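Local coordinates for protein oxidoreductase (Methanosarcina mazei, PDB 3KA7) that binds flavin-adenine dinucleotide and probably works as a flavin-dependent oxidoreductase of the amine oxidase family, at residues 56-62 / 78-82; 81-87 / 295-301; 156-161 / 308-312. Numbering follows the deposited sequence.

Interaction 1. Residues 56-62 / 78-82; sequences MLPNGPG and IVRSE. With FAD (flavin-adenine dinucleotide), chain B.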
loop_
_atom_site.group_PDB
_atom_site.type_symbol
_atom_site.label_atom_id
_atom_site.label_comp_id
_atom_site.label_asym_id
_atom_site.label_seq_id
_atom_site.Cartn_x
_atom_site.Cartn_y
_atom_site.Cartn_z
HETATM N N MSE A 56 7.577 4.455 -2.441
HETATM C CA MSE A 56 7.925 4.573 -1.034
HETATM C C MSE A 56 7.541 3.309 -0.274
HETATM O O MSE A 56 6.492 2.711 -0.554
HETATM C CB MSE A 56 7.218 5.809 -0.453
HETATM C CG MSE A 56 7.579 6.158 0.970
HETATM SE SE MSE A 56 6.787 7.849 1.478
HETATM C CE MSE A 56 8.328 8.977 1.036
ATOM N N LEU A 57 8.403 2.890 0.656
ATOM C CA LEU A 57 8.122 1.777 1.569
ATOM C C LEU A 57 7.717 2.337 2.934
ATOM O O LEU A 57 8.407 3.205 3.482
ATOM C CB LEU A 57 9.356 0.886 1.751
ATOM C CG LEU A 57 9.945 0.209 0.506
ATOM C CD1 LEU A 57 11.088 -0.740 0.887
ATOM C CD2 LEU A 57 8.885 -0.528 -0.269
ATOM N N PRO A 58 6.598 1.850 3.487
ATOM C CA PRO A 58 6.095 2.370 4.758
ATOM C C PRO A 58 7.112 2.276 5.906
ATOM O O PRO A 58 7.174 3.179 6.763
ATOM C CB PRO A 58 4.877 1.483 5.032
ATOM C CG PRO A 58 4.384 1.139 3.667
ATOM C CD PRO A 58 5.650 0.903 2.868
ATOM N N ASN A 59 7.897 1.203 5.935
ATOM C CA ASN A 59 8.912 1.051 6.979
ATOM C C ASN A 59 10.341 1.136 6.443
ATOM O O ASN A 59 11.293 0.698 7.105
ATOM C CB ASN A 59 8.712 -0.251 7.759
ATOM C CG ASN A 59 7.411 -0.289 8.541
ATOM O OD1 ASN A 59 6.546 -1.116 8.270
ATOM N ND2 ASN A 59 7.281 0.577 9.548
ATOM N N GLY A 60 10.483 1.678 5.237
ATOM C CA GLY A 60 11.799 2.002 4.676
ATOM C C GLY A 60 12.744 0.818 4.663
ATOM O O GLY A 60 12.345 -0.293 4.306
ATOM N N PRO A 61 14.010 1.046 5.056
ATOM C CA PRO A 61 15.007 -0.015 5.026
ATOM C C PRO A 61 14.895 -0.997 6.181
ATOM O O PRO A 61 15.640 -1.970 6.211
ATOM C CB PRO A 61 16.331 0.752 5.134
ATOM C CG PRO A 61 15.992 1.956 5.909
ATOM C CD PRO A 61 14.605 2.349 5.420
ATOM N N GLY A 62 13.987 -0.754 7.124
ATOM C CA GLY A 62 13.922 -1.589 8.326
ATOM C C GLY A 62 12.770 -2.577 8.436
ATOM O O GLY A 62 12.707 -3.356 9.392
ATOM N N ILE A 78 17.711 1.113 -0.353
ATOM C CA ILE A 78 16.556 1.828 0.187
ATOM C C ILE A 78 17.052 2.878 1.162
ATOM O O ILE A 78 17.727 2.547 2.139
ATOM C CB ILE A 78 15.584 0.890 0.923
ATOM C CG1 ILE A 78 15.182 -0.281 0.024
ATOM C CG2 ILE A 78 14.350 1.668 1.372
ATOM C CD1 ILE A 78 14.457 -1.401 0.752
ATOM N N VAL A 79 16.735 4.136 0.894
ATOM C CA VAL A 79 17.165 5.220 1.773
ATOM C C VAL A 79 16.080 5.567 2.776
ATOM O O VAL A 79 14.890 5.655 2.422
ATOM C CB VAL A 79 17.552 6.475 0.996
ATOM C CG1 VAL A 79 18.296 7.432 1.918
ATOM C CG2 VAL A 79 18.427 6.110 -0.222
ATOM N N ARG A 80 16.482 5.741 4.033
ATOM C CA ARG A 80 15.555 6.165 5.081
ATOM C C ARG A 80 15.136 7.620 4.873
ATOM O O ARG A 80 15.980 8.504 4.687
ATOM C CB ARG A 80 16.183 5.982 6.470
ATOM C CG ARG A 80 15.326 6.465 7.623
ATOM C CD ARG A 80 14.045 5.665 7.804
ATOM N NE ARG A 80 14.300 4.257 8.111
ATOM C CZ ARG A 80 14.711 3.797 9.288
ATOM N NH1 ARG A 80 14.929 4.633 10.294
ATOM N NH2 ARG A 80 14.898 2.492 9.467
ATOM N N SER A 81 13.830 7.869 4.900
ATOM C CA SER A 81 13.300 9.214 4.704
ATOM C C SER A 81 13.574 10.108 5.916
ATOM O O SER A 81 13.714 9.629 7.041
ATOM C CB SER A 81 11.783 9.172 4.503
ATOM O OG SER A 81 11.400 8.525 3.305
ATOM N N GLU A 82 13.615 11.409 5.667
ATOM C CA GLU A 82 13.554 12.393 6.720
ATOM C C GLU A 82 12.191 12.309 7.384
ATOM O O GLU A 82 11.244 11.785 6.783
ATOM C CB GLU A 82 13.799 13.776 6.134
ATOM C CG GLU A 82 15.220 13.901 5.591
ATOM C CD GLU A 82 16.270 13.397 6.578
ATOM O OE1 GLU A 82 16.413 13.998 7.671
ATOM O OE2 GLU A 82 16.960 12.399 6.262
HETATM P PA FAD B . -0.842 -6.557 -7.765
HETATM O O1A FAD B . -2.334 -6.522 -7.566
HETATM O O2A FAD B . -0.147 -5.223 -7.902
HETATM O O5B FAD B . -0.505 -7.449 -9.056
HETATM C C5B FAD B . -1.427 -8.440 -9.492
HETATM C C4B FAD B . -0.894 -8.875 -10.861
HETATM O O4B FAD B . -1.655 -9.941 -11.394
HETATM C C3B FAD B . -0.960 -7.720 -11.863
HETATM O O3B FAD B . 0.319 -7.489 -12.434
HETATM C C2B FAD B . -1.964 -8.204 -12.911
HETATM O O2B FAD B . -1.675 -7.737 -14.216
HETATM C C1B FAD B . -1.859 -9.719 -12.787
HETATM N N9A FAD B . -3.066 -10.461 -13.176
HETATM C C8A FAD B . -4.390 -10.190 -12.900
HETATM N N7A FAD B . -5.145 -11.203 -13.415
HETATM C C5A FAD B . -4.303 -12.096 -14.003
HETATM C C6A FAD B . -4.517 -13.280 -14.692
HETATM N N6A FAD B . -5.739 -13.800 -14.765
HETATM N N1A FAD B . -3.431 -13.976 -15.185
HETATM C C2A FAD B . -2.145 -13.506 -15.014
HETATM N N3A FAD B . -1.933 -12.325 -14.335
HETATM C C4A FAD B . -3.004 -11.644 -13.851
HETATM N N1 FAD B . 2.065 0.675 -1.119
HETATM C C2 FAD B . 3.182 1.048 -0.392
HETATM O O2 FAD B . 3.778 0.207 0.296
HETATM N N3 FAD B . 3.603 2.368 -0.423
HETATM C C4 FAD B . 2.918 3.313 -1.169
HETATM O O4 FAD B . 3.286 4.487 -1.202
HETATM C C4X FAD B . 1.795 2.941 -1.893
HETATM N N5 FAD B . 1.093 3.887 -2.627
HETATM C C5X FAD B . -0.018 3.496 -3.356
HETATM C C6 FAD B . -0.725 4.431 -4.112
HETATM C C7 FAD B . -1.828 4.038 -4.862
HETATM C C7M FAD B . -2.575 5.072 -5.667
HETATM C C8 FAD B . -2.220 2.706 -4.841
HETATM C C8M FAD B . -3.411 2.243 -5.630
HETATM C C9 FAD B . -1.524 1.771 -4.079
HETATM C C9A FAD B . -0.414 2.164 -3.338
HETATM N N10 FAD B . 0.281 1.233 -2.578
HETATM C C10 FAD B . 1.384 1.614 -1.864
HETATM C "C1'" FAD B . -0.180 -0.183 -2.467
HETATM C "C2'" FAD B . 0.656 -1.051 -3.415
HETATM O "O2'" FAD B . 0.752 -0.411 -4.684
HETATM C "C3'" FAD B . -0.007 -2.419 -3.550
HETATM O "O3'" FAD B . -0.361 -2.897 -2.257
HETATM C "C4'" FAD B . 0.839 -3.496 -4.223
HETATM O "O4'" FAD B . 1.424 -3.040 -5.426
HETATM C "C5'" FAD B . -0.103 -4.647 -4.558
HETATM O "O5'" FAD B . 0.694 -5.755 -4.896
HETATM P P FAD B . 0.038 -7.192 -5.054
HETATM O O1P FAD B . 1.017 -8.229 -4.561
HETATM O O2P FAD B . -1.340 -7.266 -4.427
HETATM O O3P FAD B . -0.119 -7.450 -6.635
#

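Interaction 2. Residues 81-87 / 295-301; sequences SEMTTVR and HTGVLLT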
loop_
_atom_site.group_PDB
_atom_site.type_symbol
_atom_site.label_atom_id
_atom_site.label_comp_id
_atom_site.label_asym_id
_atom_site.label_seq_id
_atom_site.Cartn_x
_atom_site.Cartn_y
_atom_site.Cartn_z
ATOM N N SER A 81 13.830 7.869 4.900
ATOM C CA SER A 81 13.300 9.214 4.704
ATOM C C SER A 81 13.574 10.108 5.916
ATOM O O SER A 81 13.714 9.629 7.041
ATOM C CB SER A 81 11.783 9.172 4.503
ATOM O OG SER A 81 11.400 8.525 3.305
ATOM N N GLU A 82 13.615 11.409 5.667
ATOM C CA GLU A 82 13.554 12.393 6.720
ATOM C C GLU A 82 12.191 12.309 7.384
ATOM O O GLU A 82 11.244 11.785 6.783
ATOM C CB GLU A 82 13.799 13.776 6.134
ATOM C CG GLU A 82 15.220 13.901 5.591
ATOM C CD GLU A 82 16.270 13.397 6.578
ATOM O OE1 GLU A 82 16.413 13.998 7.671
ATOM O OE2 GLU A 82 16.960 12.399 6.262
HETATM N N MSE A 83 12.098 12.781 8.626
HETATM C CA MSE A 83 10.841 12.715 9.382
HETATM C C MSE A 83 9.720 13.410 8.618
HETATM O O MSE A 83 9.887 14.490 8.034
HETATM C CB MSE A 83 10.985 13.316 10.806
HETATM C CG MSE A 83 9.699 13.283 11.699
HETATM SE SE MSE A 83 8.912 11.499 11.791
HETATM C CE MSE A 83 10.368 10.569 12.731
ATOM N N THR A 84 8.572 12.760 8.624
ATOM C CA THR A 84 7.385 13.303 8.017
ATOM C C THR A 84 6.961 14.583 8.726
ATOM O O THR A 84 7.130 14.732 9.942
ATOM C CB THR A 84 6.266 12.250 8.053
ATOM O OG1 THR A 84 6.497 11.292 7.004
ATOM C CG2 THR A 84 4.892 12.902 7.883
ATOM N N THR A 85 6.403 15.510 7.956
ATOM C CA THR A 85 5.882 16.740 8.514
ATOM C C THR A 85 4.391 16.866 8.247
ATOM O O THR A 85 3.814 16.076 7.484
ATOM C CB THR A 85 6.631 17.960 7.965
ATOM O OG1 THR A 85 6.489 18.008 6.537
ATOM C CG2 THR A 85 8.121 17.844 8.312
ATOM N N VAL A 86 3.774 17.850 8.894
ATOM C CA VAL A 86 2.334 18.021 8.850
ATOM C C VAL A 86 2.015 19.492 8.697
ATOM O O VAL A 86 2.465 20.322 9.497
ATOM C CB VAL A 86 1.671 17.515 10.149
ATOM C CG1 VAL A 86 0.143 17.485 9.998
ATOM C CG2 VAL A 86 2.197 16.124 10.521
ATOM N N ARG A 87 1.199 19.806 7.696
ATOM C CA ARG A 87 0.815 21.183 7.418
ATOM C C ARG A 87 -0.463 21.555 8.165
ATOM O O ARG A 87 -1.501 20.896 8.022
ATOM C CB ARG A 87 0.631 21.373 5.911
ATOM C CG ARG A 87 0.483 22.814 5.489
ATOM C CD ARG A 87 1.120 23.060 4.119
ATOM N NE ARG A 87 2.569 22.889 4.156
ATOM C CZ ARG A 87 3.367 23.008 3.098
ATOM N NH1 ARG A 87 2.854 23.297 1.907
ATOM N NH2 ARG A 87 4.680 22.847 3.230
ATOM N N HIS A 295 11.667 17.654 1.242
ATOM C CA HIS A 295 12.365 16.599 1.970
ATOM C C HIS A 295 11.927 15.228 1.473
ATOM O O HIS A 295 11.023 15.122 0.634
ATOM C CB HIS A 295 12.178 16.726 3.496
ATOM C CG HIS A 295 10.762 16.539 3.966
ATOM N ND1 HIS A 295 10.138 15.307 3.983
ATOM C CD2 HIS A 295 9.867 17.420 4.468
ATOM C CE1 HIS A 295 8.909 15.444 4.454
ATOM N NE2 HIS A 295 8.718 16.717 4.752
ATOM N N THR A 296 12.548 14.180 2.007
ATOM C CA THR A 296 12.322 12.820 1.501
ATOM C C THR A 296 11.258 12.018 2.244
ATOM O O THR A 296 11.157 10.801 2.054
ATOM C CB THR A 296 13.603 12.015 1.565
ATOM O OG1 THR A 296 14.092 12.059 2.914
ATOM C CG2 THR A 296 14.654 12.600 0.609
ATOM N N GLY A 297 10.484 12.683 3.094
ATOM C CA GLY A 297 9.418 12.022 3.843
ATOM C C GLY A 297 8.059 12.384 3.259
ATOM O O GLY A 297 7.944 12.693 2.067
ATOM N N VAL A 298 7.026 12.336 4.089
ATOM C CA VAL A 298 5.686 12.689 3.646
ATOM C C VAL A 298 5.303 14.040 4.243
ATOM O O VAL A 298 5.753 14.375 5.335
ATOM C CB VAL A 298 4.672 11.617 4.094
ATOM C CG1 VAL A 298 3.248 12.020 3.717
ATOM C CG2 VAL A 298 5.046 10.242 3.488
ATOM N N LEU A 299 4.520 14.824 3.504
ATOM C CA LEU A 299 3.869 16.012 4.036
ATOM C C LEU A 299 2.389 15.691 4.201
ATOM O O LEU A 299 1.656 15.610 3.220
ATOM C CB LEU A 299 4.020 17.199 3.075
ATOM C CG LEU A 299 3.336 18.522 3.450
ATOM C CD1 LEU A 299 4.055 19.134 4.655
ATOM C CD2 LEU A 299 3.328 19.505 2.261
ATOM N N LEU A 300 1.953 15.476 5.433
ATOM C CA LEU A 300 0.529 15.256 5.680
ATOM C C LEU A 300 -0.233 16.577 5.661
ATOM O O LEU A 300 0.273 17.602 6.125
ATOM C CB LEU A 300 0.316 14.549 7.024
ATOM C CG LEU A 300 0.828 13.107 7.062
ATOM C CD1 LEU A 300 0.646 12.533 8.468
ATOM C CD2 LEU A 300 0.113 12.243 6.011
ATOM N N THR A 301 -1.452 16.565 5.117
ATOM C CA THR A 301 -2.205 17.804 4.937
ATOM C C THR A 301 -3.632 17.663 5.484
ATOM O O THR A 301 -4.583 17.462 4.729
ATOM C CB THR A 301 -2.267 18.201 3.442
ATOM O OG1 THR A 301 -2.826 17.116 2.681
ATOM C CG2 THR A 301 -0.858 18.514 2.887
#

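Interaction 3. Residues 156-161 / 308-312; sequences DSFCGW and NGVNE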
loop_
_atom_site.group_PDB
_atom_site.type_symbol
_atom_site.label_atom_id
_atom_site.label_comp_id
_atom_site.label_asym_id
_atom_site.label_seq_id
_atom_site.Cartn_x
_atom_site.Cartn_y
_atom_site.Cartn_z
ATOM N N ASP A 156 -7.357 11.423 10.481
ATOM C CA ASP A 156 -7.923 11.220 9.139
ATOM C C ASP A 156 -6.860 11.391 8.061
ATOM O O ASP A 156 -6.876 10.702 7.045
ATOM C CB ASP A 156 -9.070 12.196 8.864
ATOM C CG ASP A 156 -10.405 11.717 9.393
ATOM O OD1 ASP A 156 -10.535 10.527 9.775
ATOM O OD2 ASP A 156 -11.340 12.547 9.419
ATOM N N SER A 157 -5.948 12.336 8.262
ATOM C CA SER A 157 -4.865 12.535 7.305
ATOM C C SER A 157 -3.927 11.321 7.292
ATOM O O SER A 157 -3.585 10.780 6.232
ATOM C CB SER A 157 -4.103 13.812 7.639
ATOM O OG SER A 157 -2.995 13.985 6.778
ATOM N N PHE A 158 -3.522 10.875 8.472
ATOM C CA PHE A 158 -2.686 9.694 8.553
ATOM C C PHE A 158 -3.362 8.479 7.920
ATOM O O PHE A 158 -2.741 7.766 7.135
ATOM C CB PHE A 158 -2.314 9.376 10.002
ATOM C CG PHE A 158 -1.677 8.039 10.157
ATOM C CD1 PHE A 158 -0.351 7.856 9.820
ATOM C CD2 PHE A 158 -2.415 6.953 10.593
ATOM C CE1 PHE A 158 0.243 6.606 9.945
ATOM C CE2 PHE A 158 -1.832 5.706 10.718
ATOM C CZ PHE A 158 -0.500 5.535 10.386
ATOM N N CYS A 159 -4.619 8.233 8.284
ATOM C CA CYS A 159 -5.358 7.064 7.779
ATOM C C CYS A 159 -5.626 7.130 6.273
ATOM O O CYS A 159 -5.585 6.106 5.568
ATOM C CB CYS A 159 -6.681 6.908 8.523
ATOM S SG CYS A 159 -6.519 6.317 10.236
ATOM N N GLY A 160 -5.904 8.331 5.786
ATOM C CA GLY A 160 -6.115 8.555 4.358
ATOM C C GLY A 160 -4.863 8.303 3.539
ATOM O O GLY A 160 -4.902 7.566 2.551
ATOM N N TRP A 161 -3.743 8.895 3.957
ATOM C CA TRP A 161 -2.466 8.679 3.283
ATOM C C TRP A 161 -1.965 7.233 3.381
ATOM O O TRP A 161 -1.669 6.601 2.363
ATOM C CB TRP A 161 -1.391 9.612 3.852
ATOM C CG TRP A 161 -0.028 9.274 3.332
ATOM C CD1 TRP A 161 0.902 8.474 3.932
ATOM C CD2 TRP A 161 0.536 9.692 2.095
ATOM N NE1 TRP A 161 2.025 8.377 3.141
ATOM C CE2 TRP A 161 1.827 9.123 2.009
ATOM C CE3 TRP A 161 0.088 10.515 1.052
ATOM C CZ2 TRP A 161 2.663 9.336 0.917
ATOM C CZ3 TRP A 161 0.922 10.718 -0.037
ATOM C CH2 TRP A 161 2.194 10.128 -0.095
ATOM N N ASN A 308 -4.866 14.018 1.387
ATOM C CA ASN A 308 -4.404 13.586 2.717
ATOM C C ASN A 308 -2.920 13.817 2.948
ATOM O O ASN A 308 -2.459 13.988 4.084
ATOM C CB ASN A 308 -4.692 12.105 2.920
ATOM C CG ASN A 308 -6.153 11.781 2.778
ATOM O OD1 ASN A 308 -6.521 11.001 1.915
ATOM N ND2 ASN A 308 -7.004 12.410 3.610
ATOM N N GLY A 309 -2.151 13.774 1.873
ATOM C CA GLY A 309 -0.731 14.067 2.003
ATOM C C GLY A 309 -0.035 14.002 0.664
ATOM O O GLY A 309 -0.639 13.676 -0.358
ATOM N N VAL A 310 1.246 14.320 0.673
ATOM C CA VAL A 310 1.988 14.336 -0.562
ATOM C C VAL A 310 3.434 13.954 -0.292
ATOM O O VAL A 310 3.906 14.102 0.841
ATOM C CB VAL A 310 1.815 15.721 -1.267
ATOM C CG1 VAL A 310 1.017 16.703 -0.412
ATOM C CG2 VAL A 310 3.105 16.280 -1.800
ATOM N N ASN A 311 4.111 13.397 -1.300
ATOM C CA ASN A 311 5.553 13.160 -1.199
ATOM C C ASN A 311 6.297 13.695 -2.410
ATOM O O ASN A 311 5.683 14.215 -3.337
ATOM C CB ASN A 311 5.919 11.692 -0.880
ATOM C CG ASN A 311 5.733 10.726 -2.053
ATOM O OD1 ASN A 311 5.370 11.109 -3.169
ATOM N ND2 ASN A 311 6.001 9.440 -1.787
ATOM N N GLU A 312 7.625 13.615 -2.362
ATOM C CA GLU A 312 8.472 14.214 -3.384
ATOM C C GLU A 312 9.714 13.350 -3.483
ATOM O O GLU A 312 10.774 13.698 -2.951
ATOM C CB GLU A 312 8.860 15.625 -2.942
ATOM C CG GLU A 312 9.369 16.515 -4.043
ATOM C CD GLU A 312 9.255 17.974 -3.665
ATOM O OE1 GLU A 312 10.178 18.500 -2.995
ATOM O OE2 GLU A 312 8.221 18.589 -4.018
#

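Interaction 1. Residues 56-62 / 78-82
Ile78 opens the strand 78-80 with the main apolar contact to the loop 56-62: its CD1 meets Leu57 CD1 at 3.4 Å, and its CG2 lies 4.1 Å from Pro61 CD. A branched aliphatic side chain suits this place, touching leucine and proline at once. A type I beta turn from Leu57 to Gly60, with Gly60 N bonded to Leu57 O at 3.1 Å, comes just before Pro61, which meets the same side chain. At Gly60, which has positive phi, a CB would run into Pro61 CD. Val79, next along the strand, points its side chain away from the loop; strand 78-80 pairs antiparallel with strand 189-191. The loop 56-62 also lies against the flavin: in this FAD-binding fold of the amine oxidase family, Met56 O accepts a weak hydrogen bond of 2.9 Å from FAD N3, and Pro58 CD approaches FAD O2 to 3.3 Å. Arg80 follows, its long side chain curling so that NE sits 3.3 Å from Pro61 CD, with the proline near the plane of the guanidinium. At Ser81 the selenomethionine Met56 packs its CE 3.8 Å from OG, a hydroxyl that donates its hydrogen bond to Thr296 O.

Interaction 2. Residues 81-87 / 295-301
Arg87, Leu299 and Thr85 have the largest areas buried between these two segments. Thr85 and Leu299 form a parallel bridge with their side chains on one sheet face, and the next pair, Val86 and Leu300, point to the other. Thr85 lies at the centre of the pairing: its N donates to Val298 O at 2.9 Å, and its O accepts from Leu300 N at 2.8 Å. The beta-branched side chain suits an extended backbone, and its OG1 shares a 3.1 Å hydrogen bond with His295 NE2, either of which could be the donor, and lies 3.3 Å from Leu299 CD1. Leu299 in turn presents its CD2 to one face of the Arg87 guanidinium, 3.6 Å from CZ, so the flat cation rests on a hydrocarbon branch while its charge is met by Asp103. Arg87 N extends the pairing with a 2.9 Å bond to Leu300 O. Ahead of Thr85, side chains take over as partners: Thr84 OG1 accepts from Val298 N at 3.1 Å, Thr296 OG1 from Glu82 N at 2.9 Å, and Ser81 OG donates to Thr296 O at 2.6 Å. Strands 85-89 and 298-300 thus lie side by side within a mixed sheet, flanked by antiparallel strands 101-105 and 307-311, while Val298 and Leu300 pack against Trp161 of helix 149-163.

Interaction 3. Residues 156-161 / 308-312
Helix-on-strand packing joins 156-161, part of helix 149-163, to the strand segment 308-311 in a buried contact close to the flavin. The two short axes come within 6.8 Å and cross at -58°; the backbones come closest at Ser157 and Asn308, whose CA atoms are 4.7 Å apart. Two glycines allow this closeness. A CB on Gly160 would collide with Asn308 CG; without one, Asn308 OD1 can sit 3.5 Å from Gly160 CA. The indole of Trp161 lies close to the strand at Gly309, where a CB would come tight against CE3; CZ3 is 3.4 Å from Gly309 O and 3.7 Å from Val310 N. The ring reaches along the strand as far as Asn311, with CH2 4.1 Å from its CG. Trp161 also stacks edge-to-face with Phe54 of the FAD site, and Asn311 ND2 bonds to Phe54 O. Asn308 OD1 bonds to Tyr333 N in the neighbouring strand. The single hydrogen bond between the segments runs from Ser157 OG to Asn308 O at 2.7 Å, adding a second donor to a carbonyl that Thr301 N already engages; the helix is tied to the sheet without disturbing strand pairing, and the rest is van der Waals packing.

Overall arrangement
From the N terminus, interaction 1 comes first, closing a short loop that contains helix 64-71 and setting the flavin-side loop against strand 78-80. The chain then runs through the shared residues Ser81 and Glu82 straight into interaction 2, whose return partner lies more than 200 residues on. Interaction 3 opens within that long span but closes beyond it, so the two cross. They meet in the mixed sheet, where strands 298-300 and 307-311 are neighbours: Leu299 N faces Val310 O at 2.8 Å, probably hydrogen-bonded. Met56 connects all three, packing on Val298 and Asn311. Together they tie the flavin-contacting loop, the sheet and helix 149-163.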